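Local coordinates for protein transcriptional regulator, GntR family (Thermotoga maritima, PDB 3SXM) that probably regulates transcription by binding DNA; this chain is its metal-binding FCD domain, without the DNA-binding part and here free of metal, at residues A[52-55]-A[56-60]; A[61-64]-A[65-68]; A[4-7]-A[8-12]. The protein carries 3 engineered substitutions. All blocks are in the same frame, centred on the assembly; numbering follows the deposited sequence. Where two conformers were deposited one is given.

Contact 1. Residues A[52-55]-A[56-60]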
loop_
_atom_site.group_PDB
_atom_site.type_symbol
_atom_site.label_atom_id
_atom_site.label_comp_id
_atom_site.label_asym_id
_atom_site.label_seq_id
_atom_site.Cartn_x
_atom_site.Cartn_y
_atom_site.Cartn_z
ATOM N N ARG A 52 7.282 -2.661 -28.937
ATOM C CA ARG A 52 7.130 -1.284 -28.479
ATOM C C ARG A 52 5.721 -0.760 -28.454
ATOM O O ARG A 52 5.260 -0.182 -27.478
ATOM C CB ARG A 52 7.944 -0.331 -29.336
ATOM C CG ARG A 52 7.799 1.093 -28.878
ATOM C CD ARG A 52 9.024 1.997 -29.042
ATOM N NE ARG A 52 8.798 3.158 -28.200
ATOM C CZ ARG A 52 7.992 4.160 -28.537
ATOM N NH1 ARG A 52 7.431 4.191 -29.737
ATOM N NH2 ARG A 52 7.768 5.126 -27.705
ATOM N N GLU A 53 5.044 -0.918 -29.559
ATOM C CA GLU A 53 3.655 -0.475 -29.682
ATOM C C GLU A 53 2.765 -1.254 -28.723
ATOM O O GLU A 53 1.850 -0.695 -28.068
ATOM C CB GLU A 53 3.209 -0.649 -31.143
ATOM C CG GLU A 53 1.817 -0.139 -31.446
ATOM C CD GLU A 53 1.384 -0.411 -32.886
ATOM O OE1 GLU A 53 2.209 -0.275 -33.829
ATOM O OE2 GLU A 53 0.198 -0.772 -33.061
ATOM N N ILE A 54 3.019 -2.529 -28.559
ATOM C CA ILE A 54 2.201 -3.310 -27.661
ATOM C C ILE A 54 2.411 -2.794 -26.220
ATOM O O ILE A 54 1.480 -2.675 -25.455
ATOM C CB ILE A 54 2.590 -4.819 -27.750
ATOM C CG1 ILE A 54 2.111 -5.431 -29.063
ATOM C CG2 ILE A 54 2.007 -5.582 -26.646
ATOM C CD1 ILE A 54 2.689 -6.781 -29.389
ATOM N N PHE A 55 3.645 -2.494 -25.871
ATOM C CA PHE A 55 4.003 -2.146 -24.509
ATOM C C PHE A 55 3.368 -0.892 -23.892
ATOM O O PHE A 55 2.699 -0.999 -22.924
ATOM C CB PHE A 55 5.517 -2.086 -24.297
ATOM C CG PHE A 55 5.933 -1.692 -22.883
ATOM C CD1 PHE A 55 6.154 -2.637 -21.932
ATOM C CD2 PHE A 55 6.056 -0.376 -22.522
ATOM C CE1 PHE A 55 6.506 -2.286 -20.658
ATOM C CE2 PHE A 55 6.417 -0.023 -21.252
ATOM C CZ PHE A 55 6.656 -0.982 -20.335
ATOM N N ASP A 56 3.678 0.270 -24.460
ATOM C CA ASP A 56 3.267 1.549 -23.895
ATOM C C ASP A 56 1.825 1.499 -23.421
ATOM O O ASP A 56 1.538 1.716 -22.244
ATOM C CB ASP A 56 3.435 2.664 -24.928
ATOM C CG ASP A 56 4.825 2.689 -25.536
ATOM O OD1 ASP A 56 5.804 2.478 -24.791
ATOM O OD2 ASP A 56 4.936 2.921 -26.758
ATOM N N ASP A 57 0.920 1.215 -24.348
ATOM C CA ASP A 57 -0.497 1.161 -24.034
ATOM C C ASP A 57 -0.791 0.087 -22.995
ATOM O O ASP A 57 -1.401 0.363 -21.962
ATOM C CB ASP A 57 -1.312 0.893 -25.301
ATOM C CG ASP A 57 -2.801 0.812 -25.029
ATOM O OD1 ASP A 57 -3.544 1.692 -25.512
ATOM O OD2 ASP A 57 -3.229 -0.132 -24.333
ATOM N N SER A 58 -0.369 -1.143 -23.275
ATOM C CA SER A 58 -0.736 -2.290 -22.408
ATOM C C SER A 58 -0.217 -2.168 -20.990
ATOM O O SER A 58 -0.913 -2.532 -20.054
ATOM C CB SER A 58 -0.372 -3.695 -22.957
ATOM O OG SER A 58 1.032 -3.890 -23.099
ATOM N N ASP A 59 1.011 -1.701 -20.815
ATOM C CA ASP A 59 1.624 -1.690 -19.492
ATOM C C ASP A 59 0.835 -0.727 -18.602
ATOM O O ASP A 59 0.410 -1.110 -17.511
ATOM C CB ASP A 59 3.077 -1.228 -19.626
ATOM C CG ASP A 59 3.697 -0.954 -18.272
ATOM O OD1 ASP A 59 3.892 -1.906 -17.529
ATOM O OD2 ASP A 59 3.914 0.218 -17.908
ATOM N N GLU A 60 0.600 0.492 -19.066
ATOM C CA GLU A 60 -0.089 1.497 -18.233
ATOM C C GLU A 60 -1.491 0.999 -17.932
ATOM O O GLU A 60 -1.949 1.016 -16.772
ATOM C CB GLU A 60 -0.119 2.844 -18.914
ATOM C CG GLU A 60 -0.991 3.851 -18.213
ATOM C CD GLU A 60 -0.957 5.240 -18.789
ATOM O OE1 GLU A 60 -0.259 5.477 -19.795
ATOM O OE2 GLU A 60 -1.625 6.121 -18.216
HETATM O O HOH W 1 7.955 3.700 -24.591
#
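Phe-55 has its CG anti to the backbone N (chi1 179°), and Asp-59 starts the same way (chi1 170°). The two side chains therefore run alongside each other, one helical turn apart. CB of Asp-59 lies over one face of the Phe-55 ring, 3.8 Å from the centroid, in a CH-pi contact. The Asp-59 carboxylate is stacked on that ring, its plane only 8° from the ring plane. Asp-56 was modelled in two conformers, and its side-chain contacts hold for the one described. Its OD1 lies in plane at the ring edge, 3.7 Å from Phe-55 CD2. Asp-56 OD2 sits over the face of the Arg-52 guanidinium, 3.7 Å from Arg-52 NH2. This salt bridge is long and no N-H points at the oxygen. A water donates to Asp-56 OD1 and accepts weakly from Arg-52 NH2. Ser-58 N and OG reach Ile-54 O from opposite faces of its carbonyl plane, with Ser-58 OG at 2.7 Å. Asp-56 and Asp-59 bind zinc in another structure of this protein. Here Asp-59 OD2 forms a salt bridge with Arg-90, and the stack on Phe-55 probably limits how the carboxylate can turn. This is consistent with Phe-55 helping to position Asp-59, while Asp-56 is only loosely held.

Contact 2. Residues A[61-64]-A[65-68]; sequences RLHK and LFIR
Phe-66 and His-63 meet as an offset edge-to-face pair. The edge of the Phe-66 ring is toward the imidazole face, with the planes 74° apart and the centroids separated by 5.8 Å. Leu-62 comes to the same phenyl ring from one turn earlier. Its CD1 and CG both reach Phe-66 CZ, Leu-62 CD1 at 3.7 Å. The carbonyl oxygen of Leu-62 lies over the centre of one face of the Phe-66 ring, 3.5 Å above the plane. Phe-66 CG is anti to its own carbonyl carbon (chi1 -64°), which turns the ring back along the helix over this oxygen. Phe-66 N gives Leu-62 O only a weak bond.

These residues form the last turns of helix 51-68, within the all-helical FCD domain. His-63 is a zinc ligand in another structure of this protein. In this metal-free chain its ND1 bonds to Glu-19 and its NE2 to His-103, so both ring nitrogens have partners. Phe-66 packs on Leu-106 and Ile-110 of helix 96-111, and Leu-62 also touches that helix.

Lys-64 is extended beyond CG. Its NZ forms a salt bridge with Glu-60, and the side chain makes a cation-pi contact with Trp-83. Lys-64 O accepts from Arg-68 N at 2.9 Å. Arg-61 O likewise accepts from Leu-65 N at 2.9 Å. CB of Leu-65 rests 3.3 Å from Arg-61 O, and its side chain packs against Leu-36 and Glu-35 of helix 34-44.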
loop_
_atom_site.group_PDB
_atom_site.type_symbol
_atom_site.label_atom_id
_atom_site.label_comp_id
_atom_site.label_asym_id
_atom_site.label_seq_id
_atom_site.Cartn_x
_atom_site.Cartn_y
_atom_site.Cartn_z
ATOM N N ARG A 61 -2.175 0.477 -18.938
ATOM C CA ARG A 61 -3.535 -0.015 -18.721
ATOM C C ARG A 61 -3.589 -1.148 -17.731
ATOM O O ARG A 61 -4.501 -1.188 -16.888
ATOM C CB ARG A 61 -4.205 -0.453 -20.044
ATOM C CG ARG A 61 -4.571 0.644 -20.917
ATOM C CD ARG A 61 -4.995 0.122 -22.331
ATOM N NE ARG A 61 -6.259 -0.601 -22.276
ATOM C CZ ARG A 61 -6.771 -1.238 -23.321
ATOM N NH1 ARG A 61 -6.086 -1.318 -24.454
ATOM N NH2 ARG A 61 -7.940 -1.836 -23.219
ATOM N N LEU A 62 -2.655 -2.084 -17.793
ATOM C CA LEU A 62 -2.732 -3.279 -16.948
ATOM C C LEU A 62 -2.540 -2.867 -15.494
ATOM O O LEU A 62 -3.302 -3.300 -14.632
ATOM C CB LEU A 62 -1.667 -4.299 -17.389
ATOM C CG LEU A 62 -1.679 -5.588 -16.583
ATOM C CD1 LEU A 62 -3.006 -6.317 -16.666
ATOM C CD2 LEU A 62 -0.569 -6.474 -17.021
ATOM N N HIS A 63 -1.503 -2.087 -15.221
ATOM C CA HIS A 63 -1.183 -1.747 -13.828
ATOM C C HIS A 63 -2.230 -0.798 -13.262
ATOM O O HIS A 63 -2.630 -0.973 -12.083
ATOM C CB HIS A 63 0.238 -1.228 -13.715
ATOM C CG HIS A 63 1.245 -2.279 -14.037
ATOM N ND1 HIS A 63 1.760 -3.162 -13.108
ATOM C CD2 HIS A 63 1.785 -2.643 -15.233
ATOM C CE1 HIS A 63 2.563 -4.021 -13.709
ATOM N NE2 HIS A 63 2.593 -3.706 -14.994
ATOM N N LYS A 64 -2.732 0.139 -14.039
ATOM C CA LYS A 64 -3.862 0.991 -13.590
ATOM C C LYS A 64 -5.123 0.175 -13.371
ATOM O O LYS A 64 -5.901 0.570 -12.486
ATOM C CB LYS A 64 -4.119 2.150 -14.537
ATOM C CG LYS A 64 -3.061 3.201 -14.382
ATOM C CD LYS A 64 -3.315 4.400 -15.236
ATOM C CE LYS A 64 -2.463 5.592 -14.778
ATOM N NZ LYS A 64 -2.676 6.730 -15.712
ATOM N N LEU A 65 -5.355 -0.916 -14.116
ATOM C CA LEU A 65 -6.559 -1.749 -13.933
ATOM C C LEU A 65 -6.534 -2.352 -12.547
ATOM O O LEU A 65 -7.588 -2.420 -11.855
ATOM C CB LEU A 65 -6.613 -2.903 -14.994
ATOM C CG LEU A 65 -7.643 -4.016 -14.721
ATOM C CD1 LEU A 65 -9.000 -3.512 -14.736
ATOM C CD2 LEU A 65 -7.456 -5.124 -15.728
ATOM N N PHE A 66 -5.387 -2.794 -12.091
ATOM C CA PHE A 66 -5.305 -3.482 -10.775
ATOM C C PHE A 66 -5.794 -2.481 -9.729
ATOM O O PHE A 66 -6.579 -2.814 -8.834
ATOM C CB PHE A 66 -3.885 -3.919 -10.451
ATOM C CG PHE A 66 -3.309 -4.966 -11.398
ATOM C CD1 PHE A 66 -4.105 -5.807 -12.140
ATOM C CD2 PHE A 66 -1.935 -5.051 -11.550
ATOM C CE1 PHE A 66 -3.553 -6.760 -13.025
ATOM C CE2 PHE A 66 -1.403 -6.020 -12.421
ATOM C CZ PHE A 66 -2.215 -6.837 -13.114
ATOM N N ILE A 67 -5.313 -1.267 -9.850
ATOM C CA ILE A 67 -5.634 -0.192 -8.869
ATOM C C ILE A 67 -7.120 0.166 -8.968
ATOM O O ILE A 67 -7.842 0.274 -7.931
ATOM C CB ILE A 67 -4.768 1.020 -9.126
ATOM C CG1 ILE A 67 -3.288 0.688 -8.914
ATOM C CG2 ILE A 67 -5.212 2.245 -8.300
ATOM C CD1 ILE A 67 -2.854 0.451 -7.473
ATOM N N ARG A 68 -7.612 0.337 -10.194
ATOM C CA ARG A 68 -8.980 0.763 -10.439
ATOM C C ARG A 68 -9.993 -0.245 -9.886
ATOM O O ARG A 68 -11.055 0.160 -9.402
ATOM C CB ARG A 68 -9.195 1.032 -11.945
ATOM C CG ARG A 68 -10.616 1.302 -12.364
ATOM C CD ARG A 68 -11.150 2.584 -11.882
ATOM N NE ARG A 68 -10.497 3.745 -12.478
ATOM C CZ ARG A 68 -10.878 4.996 -12.260
ATOM N NH1 ARG A 68 -11.909 5.244 -11.474
ATOM N NH2 ARG A 68 -10.237 5.995 -12.841
#

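Contact 3. Residues A[4-7]-A[8-12]; sequences DEKF and IRETI
Thr-11 grips the carbonyl of Phe-7 with two donors. Thr-11 OG1 is 2.7 Å from Phe-7 O, and Thr-11 N reaches the same oxygen from the opposite face of its carbonyl plane. Thr-11 OG1 is anti to the carbonyl carbon (chi1 -57°), which sets the hydroxyl back toward the preceding turn. Thr-11 is buried, and Arg-85 of helix 73-90 ties the two residues together by bonding to Phe-7 O and Thr-11 OG1. Ile-8 is buried on another face, against helix 115-135. Its CG1 and CD1 also lie against Asp-4 O.

The loose side is that of Glu-5 and the exposed Arg-9. Arg-9 holds Glu-5 OE2 side-on, with Arg-9 NE and NH2 each 2.8 Å from that oxygen. The two side chains lie alongside each other, with carboxylate and guanidinium planes 55° apart. A glutamine here has no charge and would probably leave the Arg-9 guanidinium without its salt-bridge mate and freer to turn.

Lys-6 and Glu-10 lie at the subunit interface. Lys-6 NZ reaches Glu-10 OE2 at 2.8 Å, and both atoms also bond to the second subunit, at its Gly-71 and Glu-73 respectively. Glu-10 OE1 has a salt bridge with Arg-85.

Asp-4 closes the start of the helix. Asp-4 OD1 accepts from Phe-7 N at 3.0 Å, a classic N-cap, followed by i to i+4 salt bridges along the first turns of helix 5-25.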
loop_
_atom_site.group_PDB
_atom_site.type_symbol
_atom_site.label_atom_id
_atom_site.label_comp_id
_atom_site.label_asym_id
_atom_site.label_seq_id
_atom_site.Cartn_x
_atom_site.Cartn_y
_atom_site.Cartn_z
ATOM N N ASP A 4 17.956 9.306 -8.624
ATOM C CA ASP A 4 19.044 8.367 -8.297
ATOM C C ASP A 4 18.487 6.989 -7.933
ATOM O O ASP A 4 17.315 6.730 -8.108
ATOM C CB ASP A 4 19.920 8.928 -7.163
ATOM C CG ASP A 4 19.152 9.231 -5.884
ATOM O OD1 ASP A 4 17.974 8.844 -5.727
ATOM O OD2 ASP A 4 19.729 9.879 -4.990
ATOM N N GLU A 5 19.347 6.084 -7.497
ATOM C CA GLU A 5 18.932 4.750 -7.158
ATOM C C GLU A 5 17.828 4.728 -6.120
ATOM O O GLU A 5 16.888 3.974 -6.246
ATOM C CB GLU A 5 20.141 3.973 -6.640
ATOM C CG GLU A 5 19.766 2.594 -6.213
ATOM C CD GLU A 5 20.950 1.692 -6.000
ATOM O OE1 GLU A 5 22.076 2.082 -6.380
ATOM O OE2 GLU A 5 20.736 0.602 -5.425
ATOM N N LYS A 6 17.972 5.574 -5.106
ATOM C CA LYS A 6 16.975 5.626 -4.053
ATOM C C LYS A 6 15.620 6.027 -4.618
ATOM O O LYS A 6 14.565 5.469 -4.276
ATOM C CB LYS A 6 17.422 6.543 -2.916
ATOM C CG LYS A 6 16.392 6.572 -1.784
ATOM C CD LYS A 6 16.945 6.960 -0.423
ATOM C CE LYS A 6 15.828 6.863 0.669
ATOM N NZ LYS A 6 14.887 5.636 0.533
ATOM N N PHE A 7 15.615 6.999 -5.507
ATOM C CA PHE A 7 14.382 7.473 -6.152
ATOM C C PHE A 7 13.703 6.330 -6.888
ATOM O O PHE A 7 12.498 6.138 -6.818
ATOM C CB PHE A 7 14.723 8.637 -7.075
ATOM C CG PHE A 7 13.579 9.160 -7.852
ATOM C CD1 PHE A 7 12.789 10.157 -7.341
ATOM C CD2 PHE A 7 13.367 8.763 -9.146
ATOM C CE1 PHE A 7 11.766 10.706 -8.058
ATOM C CE2 PHE A 7 12.297 9.308 -9.888
ATOM C CZ PHE A 7 11.490 10.296 -9.319
ATOM N N ILE A 8 14.486 5.525 -7.583
ATOM C CA ILE A 8 13.984 4.432 -8.382
ATOM C C ILE A 8 13.439 3.344 -7.493
ATOM O O ILE A 8 12.319 2.892 -7.678
ATOM C CB ILE A 8 15.126 3.913 -9.311
ATOM C CG1 ILE A 8 15.429 4.949 -10.378
ATOM C CG2 ILE A 8 14.716 2.546 -9.955
ATOM C CD1 ILE A 8 16.843 4.811 -10.990
ATOM N N ARG A 9 14.188 2.947 -6.478
ATOM C CA ARG A 9 13.793 1.883 -5.566
ATOM C C ARG A 9 12.534 2.274 -4.805
ATOM O O ARG A 9 11.632 1.427 -4.585
ATOM C CB ARG A 9 14.925 1.543 -4.615
ATOM C CG ARG A 9 16.132 0.846 -5.294
ATOM C CD ARG A 9 16.978 0.149 -4.225
ATOM N NE ARG A 9 18.224 -0.418 -4.741
ATOM C CZ ARG A 9 18.344 -1.561 -5.404
ATOM N NH1 ARG A 9 17.285 -2.298 -5.699
ATOM N NH2 ARG A 9 19.555 -1.947 -5.794
ATOM N N GLU A 10 12.443 3.539 -4.439
ATOM C CA GLU A 10 11.271 4.015 -3.694
ATOM C C GLU A 10 10.052 3.892 -4.562
ATOM O O GLU A 10 8.957 3.577 -4.073
ATOM C CB GLU A 10 11.389 5.458 -3.208
ATOM C CG GLU A 10 12.292 5.668 -2.031
ATOM C CD GLU A 10 12.398 7.127 -1.626
ATOM O OE1 GLU A 10 11.913 7.985 -2.397
ATOM O OE2 GLU A 10 13.006 7.403 -0.585
ATOM N N THR A 11 10.190 4.197 -5.830
ATOM C CA THR A 11 9.079 4.150 -6.786
ATOM C C THR A 11 8.573 2.719 -6.941
ATOM O O THR A 11 7.372 2.460 -6.849
ATOM C CB THR A 11 9.546 4.731 -8.173
ATOM O OG1 THR A 11 10.046 6.052 -8.023
ATOM C CG2 THR A 11 8.374 4.798 -9.093
ATOM N N ILE A 12 9.464 1.789 -7.191
ATOM C CA ILE A 12 9.101 0.404 -7.361
ATOM C C ILE A 12 8.472 -0.150 -6.077
ATOM O O ILE A 12 7.469 -0.853 -6.137
ATOM C CB ILE A 12 10.300 -0.404 -7.782
ATOM C CG1 ILE A 12 10.798 0.044 -9.182
ATOM C CG2 ILE A 12 9.965 -1.886 -7.735
ATOM C CD1 ILE A 12 9.856 -0.253 -10.323
#

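In the fold
From the N terminus the chain first meets contact 3, at the start of helix 5-25. Contact 1 follows on the first half of helix 51-68, and contact 2 on the rest of that helix. Each is local, so none closes a long loop. They come in series, and none nests in or crosses another. Contacts 1 and 2 adjoin in sequence, with centres about 13 Å apart, and face helices 34-44, 73-90 and 96-111. Contact 3 lies about 22 Å from contact 1, centre to centre, and does not touch it. It ties its helix to helices 73-90 and 115-135 and to the second subunit. Helix 5-25 also packs on contact 2.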